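Local coordinates for periplasmic lipopolysaccharide transport protein LPTH (Pseudomonas aeruginosa, PDB 4UU4) that binds lipopolysaccharide and is required to move it from the inner to the outer membrane, possibly as part of a bridge across the periplasm, at residues K125-E129 / G130-E134; G150-G154 / S155-S159. All blocks are in the same frame, centred on the assembly; numbering follows the deposited sequence.

Contact 1. Residues K125-E129 / G130-E134; sequences KVIQE and GNTFE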
ATOM      1  N   LYS A 125       2.872  -7.279   6.352  1.00 30.51           N
ATOM      2  CA  LYS A 125       2.015  -7.448   7.516  1.00 25.53           C
ATOM      3  C   LYS A 125       0.676  -6.769   7.256  1.00 26.31           C
ATOM      4  O   LYS A 125       0.603  -5.820   6.486  1.00 22.82           O
ATOM      5  CB  LYS A 125       2.681  -6.859   8.764  1.00 28.34           C
ATOM      6  CG  LYS A 125       2.135  -7.387  10.086  1.00 33.66           C
ATOM      7  CD  LYS A 125       2.670  -6.592  11.272  1.00 46.70           C
ATOM      8  CE  LYS A 125       4.191  -6.489  11.249  1.00 59.96           C
ATOM      9  NZ  LYS A 125       4.717  -5.572  12.307  1.00 69.25           N
ATOM     10  N   VAL A 126      -0.384  -7.275   7.877  1.00 32.49           N
ATOM     11  CA  VAL A 126      -1.708  -6.662   7.796  1.00 30.29           C
ATOM     12  C   VAL A 126      -2.431  -6.824   9.125  1.00 32.56           C
ATOM     13  O   VAL A 126      -2.619  -7.943   9.600  1.00 35.43           O
ATOM     14  CB  VAL A 126      -2.597  -7.302   6.706  1.00 24.83           C
ATOM     15  CG1 VAL A 126      -4.004  -6.742   6.788  1.00 26.86           C
ATOM     16  CG2 VAL A 126      -2.029  -7.071   5.323  1.00 22.73           C
ATOM     17  N   ILE A 127      -2.842  -5.713   9.724  1.00 28.82           N
ATOM     18  CA  ILE A 127      -3.612  -5.777  10.955  1.00 35.15           C
ATOM     19  C   ILE A 127      -5.060  -5.364  10.719  1.00 39.13           C
ATOM     20  O   ILE A 127      -5.352  -4.185  10.494  1.00 39.25           O
ATOM     21  CB  ILE A 127      -2.995  -4.908  12.064  1.00 36.56           C
ATOM     22  CG1 ILE A 127      -1.498  -5.197  12.197  1.00 34.40           C
ATOM     23  CG2 ILE A 127      -3.699  -5.159  13.383  1.00 42.43           C
ATOM     24  CD1 ILE A 127      -0.778  -4.271  13.155  1.00 36.53           C
ATOM     25  N   GLN A 128      -5.960  -6.347  10.750  1.00 42.62           N
ATOM     26  CA  GLN A 128      -7.390  -6.074  10.671  1.00 43.26           C
ATOM     27  C   GLN A 128      -8.150  -6.605  11.893  1.00 50.30           C
ATOM     28  O   GLN A 128      -8.275  -7.811  12.099  1.00 53.44           O
ATOM     29  CB  GLN A 128      -8.000  -6.543   9.333  1.00 42.03           C
ATOM     30  CG  GLN A 128      -8.184  -8.041   9.126  1.00 56.22           C
ATOM     31  CD  GLN A 128      -9.000  -8.348   7.881  1.00 62.46           C
ATOM     32  OE1 GLN A 128      -8.762  -7.781   6.813  1.00 58.01           O
ATOM     33  NE2 GLN A 128      -9.979  -9.233   8.015  1.00 63.55           N
ATOM     34  N   GLU A 129      -8.626  -5.671  12.715  1.00 52.05           N
ATOM     35  CA  GLU A 129      -9.470  -5.971  13.873  1.00 61.88           C
ATOM     36  C   GLU A 129      -8.870  -7.026  14.803  1.00 69.82           C
ATOM     37  O   GLU A 129      -9.498  -8.045  15.091  1.00 69.60           O
ATOM     38  CB  GLU A 129     -10.864  -6.395  13.409  1.00 65.46           C
ATOM     39  CG  GLU A 129     -11.384  -5.560  12.248  1.00 69.07           C
ATOM     40  CD  GLU A 129     -12.684  -6.085  11.681  1.00 77.28           C
ATOM     41  OE1 GLU A 129     -13.752  -5.705  12.202  1.00 87.58           O
ATOM     42  OE2 GLU A 129     -12.643  -6.874  10.713  1.00 75.78           O
ATOM     43  N   GLY A 130      -7.646  -6.780  15.260  1.00 83.46           N
ATOM     44  CA  GLY A 130      -6.975  -7.691  16.170  1.00 75.13           C
ATOM     45  C   GLY A 130      -6.312  -8.855  15.456  1.00 71.70           C
ATOM     46  O   GLY A 130      -5.349  -9.433  15.959  1.00 80.38           O
ATOM     47  N   ASN A 131      -6.829  -9.198  14.281  1.00 56.89           N
ATOM     48  CA  ASN A 131      -6.267 -10.277  13.476  1.00 44.05           C
ATOM     49  C   ASN A 131      -4.994  -9.852  12.740  1.00 43.50           C
ATOM     50  O   ASN A 131      -5.030  -8.990  11.863  1.00 43.92           O
ATOM     51  CB  ASN A 131      -7.313 -10.817  12.488  1.00 47.64           C
ATOM     52  CG  ASN A 131      -8.523 -11.427  13.189  1.00 54.84           C
ATOM     53  OD1 ASN A 131      -8.626 -11.392  14.414  1.00 56.53           O
ATOM     54  ND2 ASN A 131      -9.445 -11.985  12.410  1.00 55.95           N
ATOM     55  N   THR A 132      -3.866 -10.458  13.102  1.00 45.25           N
ATOM     56  CA  THR A 132      -2.588 -10.107  12.478  1.00 34.00           C
ATOM     57  C   THR A 132      -2.151 -11.125  11.419  1.00 36.25           C
ATOM     58  O   THR A 132      -2.218 -12.335  11.620  1.00 36.48           O
ATOM     59  CB  THR A 132      -1.474  -9.845  13.530  1.00 40.58           C
ATOM     60  OG1 THR A 132      -1.578  -8.501  14.016  1.00 46.96           O
ATOM     61  CG2 THR A 132      -0.083 -10.053  12.944  1.00 37.32           C
ATOM     62  N   PHE A 133      -1.717 -10.594  10.282  1.00 44.63           N
ATOM     63  CA  PHE A 133      -1.361 -11.366   9.105  1.00 45.11           C
ATOM     64  C   PHE A 133       0.090 -11.068   8.764  1.00 37.61           C
ATOM     65  O   PHE A 133       0.477  -9.909   8.717  1.00 36.44           O
ATOM     66  CB  PHE A 133      -2.209 -10.879   7.936  1.00 63.15           C
ATOM     67  CG  PHE A 133      -3.205 -11.874   7.442  1.00 66.54           C
ATOM     68  CD1 PHE A 133      -2.797 -12.983   6.725  1.00 73.51           C
ATOM     69  CD2 PHE A 133      -4.558 -11.681   7.657  1.00 80.96           C
ATOM     70  CE1 PHE A 133      -3.718 -13.897   6.252  1.00 91.60           C
ATOM     71  CE2 PHE A 133      -5.483 -12.590   7.186  1.00 93.20           C
ATOM     72  CZ  PHE A 133      -5.065 -13.699   6.484  1.00 98.49           C
ATOM     73  N   GLU A 134       0.891 -12.099   8.512  1.00 29.84           N
ATOM     74  CA  GLU A 134       2.285 -11.895   8.116  1.00 24.82           C
ATOM     75  C   GLU A 134       2.696 -12.846   7.005  1.00 28.62           C
ATOM     76  O   GLU A 134       2.297 -14.008   6.999  1.00 28.84           O
ATOM     77  CB  GLU A 134       3.227 -12.040   9.312  1.00 30.91           C
ATOM     78  CG  GLU A 134       3.482 -10.745  10.063  1.00 37.19           C
ATOM     79  CD  GLU A 134       4.124 -10.970  11.416  1.00 55.06           C
ATOM     80  OE1 GLU A 134       3.611 -11.811  12.182  1.00 63.94           O
ATOM     81  OE2 GLU A 134       5.133 -10.302  11.719  1.00 63.83           O
TER
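Val126 and Phe133 face each other as a hydrogen-bonded pair in the antiparallel hairpin formed by strands 124-128 and 131-135. Two backbone bonds join them: Val126 N to Phe133 O and Phe133 N to Val126 O, each 2.9 Å. On the same face of the sheet their CB atoms meet at 3.8 Å. This is the packed side of the contact: Val126 is buried, and the face turns to strand 147-150 of the other sheet. Phe133 CB does the touching, while its ring leads away from Val126; the side chain packs on Met166 and Ala149, and Gln128 packs on Val147.

A type I' turn from Gln128 to Asn131 closes the hairpin. Its central residues, Glu129 and Gly130, are exposed and have positive phi. Gln128 N donates to Asn131 O, and Asn131 N returns a 3.0 Å bond to Gln128 O.

The opposite face is looser, and its four residues are partly exposed. Ile127 CG1 lies 3.8 Å from Thr132 OG1, the two side chains running alongside each other. Lys125 and Glu134 also run side by side and touch through their CG atoms at 3.6 Å. Lys125 NZ and Glu134 OE2 remain 4.8 Å apart. Lys125 also makes a cation-pi contact with Tyr105, and Glu134 a weak, long ion pair with Arg161. The chemistry implies a hairpin held by backbone bonds and apolar contact, any Lys125-Glu134 attraction acting at a distance.

Contact 2. Residues G150-G154 / S155-S159; sequences GRATG and SQVTS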
ATOM      1  N   GLY A 150       1.076 -15.034   0.713  1.00 31.02           N
ATOM      2  CA  GLY A 150       1.890 -16.084   0.135  1.00 30.14           C
ATOM      3  C   GLY A 150       3.320 -15.646  -0.066  1.00 30.22           C
ATOM      4  O   GLY A 150       3.782 -14.712   0.578  1.00 27.41           O
ATOM      5  N   ARG A 151       4.022 -16.325  -0.963  1.00 32.80           N
ATOM      6  CA  ARG A 151       5.415 -16.008  -1.227  1.00 35.78           C
ATOM      7  C   ARG A 151       5.537 -15.000  -2.355  1.00 38.98           C
ATOM      8  O   ARG A 151       4.648 -14.876  -3.198  1.00 39.44           O
ATOM      9  CB  ARG A 151       6.199 -17.272  -1.578  1.00 37.75           C
ATOM     10  CG  ARG A 151       6.183 -18.327  -0.497  1.00 35.19           C
ATOM     11  CD  ARG A 151       7.408 -19.202  -0.596  1.00 37.47           C
ATOM     12  NE  ARG A 151       8.625 -18.427  -0.400  1.00 36.35           N
ATOM     13  CZ  ARG A 151       9.851 -18.932  -0.453  1.00 38.58           C
ATOM     14  NH1 ARG A 151      10.029 -20.221  -0.696  1.00 41.29           N
ATOM     15  NH2 ARG A 151      10.901 -18.145  -0.260  1.00 38.02           N
ATOM     16  N   ALA A 152       6.651 -14.281  -2.364  1.00 38.90           N
ATOM     17  CA  ALA A 152       6.917 -13.309  -3.410  1.00 32.50           C
ATOM     18  C   ALA A 152       7.558 -13.997  -4.610  1.00 36.21           C
ATOM     19  O   ALA A 152       8.775 -14.131  -4.677  1.00 43.11           O
ATOM     20  CB  ALA A 152       7.814 -12.208  -2.880  1.00 30.74           C
ATOM     21  N   THR A 153       6.740 -14.446  -5.556  1.00 47.19           N
ATOM     22  CA  THR A 153       7.255 -15.116  -6.745  1.00 57.66           C
ATOM     23  C   THR A 153       7.940 -14.148  -7.699  1.00 54.09           C
ATOM     24  O   THR A 153       7.278 -13.447  -8.463  1.00 50.88           O
ATOM     25  CB  THR A 153       6.140 -15.823  -7.538  1.00 64.42           C
ATOM     26  OG1 THR A 153       5.120 -14.873  -7.874  1.00 74.64           O
ATOM     27  CG2 THR A 153       5.529 -16.967  -6.734  1.00 51.70           C
ATOM     28  N   GLY A 154       9.267 -14.124  -7.665  1.00 64.93           N
ATOM     29  CA  GLY A 154      10.044 -13.307  -8.570  1.00 69.12           C
ATOM     30  C   GLY A 154      10.207 -11.878  -8.094  1.00 77.44           C
ATOM     31  O   GLY A 154      10.184 -10.950  -8.895  1.00 89.02           O
ATOM     32  N   SER A 155      10.362 -11.703  -6.784  1.00 73.86           N
ATOM     33  CA  SER A 155      10.650 -10.382  -6.235  1.00 75.22           C
ATOM     34  C   SER A 155      11.922 -10.393  -5.379  1.00 83.29           C
ATOM     35  O   SER A 155      12.379  -9.347  -4.919  1.00 87.22           O
ATOM     36  CB  SER A 155       9.460  -9.851  -5.433  1.00 64.96           C
ATOM     37  OG  SER A 155       8.255  -9.946  -6.172  1.00 70.55           O
ATOM     38  N   GLN A 156      12.477 -11.584  -5.173  1.00 92.93           N
ATOM     39  CA  GLN A 156      13.753 -11.766  -4.475  1.00 89.89           C
ATOM     40  C   GLN A 156      13.932 -11.039  -3.138  1.00 81.19           C
ATOM     41  O   GLN A 156      14.852 -10.239  -2.970  1.00 78.60           O
ATOM     42  CB  GLN A 156      14.925 -11.452  -5.408  1.00146.12           C
ATOM     43  CG  GLN A 156      16.179 -12.265  -5.113  1.00149.16           C
ATOM     44  CD  GLN A 156      17.245 -11.463  -4.393  1.00152.12           C
ATOM     45  OE1 GLN A 156      17.906 -10.615  -4.992  1.00156.37           O
ATOM     46  NE2 GLN A 156      17.422 -11.729  -3.103  1.00150.37           N
ATOM     47  N   VAL A 157      13.031 -11.333  -2.202  1.00 61.64           N
ATOM     48  CA  VAL A 157      12.913 -10.623  -0.928  1.00 37.60           C
ATOM     49  C   VAL A 157      14.203 -10.601  -0.114  1.00 31.46           C
ATOM     50  O   VAL A 157      15.038 -11.495  -0.222  1.00 37.64           O
ATOM     51  CB  VAL A 157      11.806 -11.251  -0.048  1.00 31.92           C
ATOM     52  CG1 VAL A 157      10.455 -11.146  -0.726  1.00 40.00           C
ATOM     53  CG2 VAL A 157      12.125 -12.702   0.250  1.00 31.56           C
ATOM     54  N   THR A 158      14.355  -9.576   0.715  1.00 31.37           N
ATOM     55  CA  THR A 158      15.530  -9.465   1.568  1.00 33.71           C
ATOM     56  C   THR A 158      15.323 -10.271   2.842  1.00 32.05           C
ATOM     57  O   THR A 158      16.279 -10.698   3.487  1.00 36.65           O
ATOM     58  CB  THR A 158      15.837  -8.000   1.921  1.00 27.51           C
ATOM     59  OG1 THR A 158      14.721  -7.427   2.611  1.00 23.34           O
ATOM     60  CG2 THR A 158      16.094  -7.206   0.663  1.00 28.03           C
ATOM     61  N   SER A 159      14.061 -10.478   3.195  1.00 28.22           N
ATOM     62  CA  SER A 159      13.720 -11.297   4.350  1.00 40.14           C
ATOM     63  C   SER A 159      12.875 -12.496   3.945  1.00 40.34           C
ATOM     64  O   SER A 159      11.649 -12.432   3.976  1.00 42.17           O
ATOM     65  CB  SER A 159      12.975 -10.470   5.397  1.00 37.80           C
ATOM     66  OG  SER A 159      13.813  -9.464   5.931  1.00 58.46           O
TER
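From Gly150, the end of strand 147-150, the chain runs on through 151-159 in the loop toward strand 165-167, bent by a type II beta turn from Ala152 to Ser155. Thr153 and Gly154 are its central residues. Gly154 has a phi of 84°, a value that favours glycine. The ends of the turn are spaced loosely: Ala152 O and Ser155 N are 3.6 Å apart, and no hydrogen bond crosses between the segments. After Ser155 the chain passes through Gln156, also at positive phi, before Val157.

The side-chain contact is small and centres on the methyl group of Ala152, which points toward the second segment. Ala152 CB meets Val157 CG1 at 3.6 Å. It also lies 3.8 Å from Ser155 CB, at the last position of the turn. A chi1 of -62° sets Val157 CG1 anti to its own carbonyl carbon and beside the backbone N, and this is the branch that reaches Ala152.

Polar bonds to other parts of the chain hold the two ends. Glu136 accepts Ala152 N and forms a salt bridge with Arg151. Asp122 is hydrogen-bonded to Thr158 OG1 and Ser159 N, and Gln123 OE1 to Ser159 OG.

With no hydrogen bond between its halves and one small apolar side-chain contact, the bend probably owes its shape largely to the type II turn with Gly154 at its third position and to these outside partners.

Overall arrangement
Contact 1 closes before contact 2 opens along the chain. Their centres are 20 Å apart and their nearest atoms about 6 Å apart, without touching. Both lie on the surface; their centres are about 14 and 16 Å from the centre of the chain. Contact 1 is a hairpin within one antiparallel sheet of the jellyroll. Contact 2 belongs to the loop that leaves strand 147-150 of the other sheet and leads to strand 165-167, which pairs with strand 131-135 of the hairpin. The loop thus connects the two sheets next to contact 1. Strand 147-150, where contact 2 begins, also packs directly on the Val126 face of the hairpin.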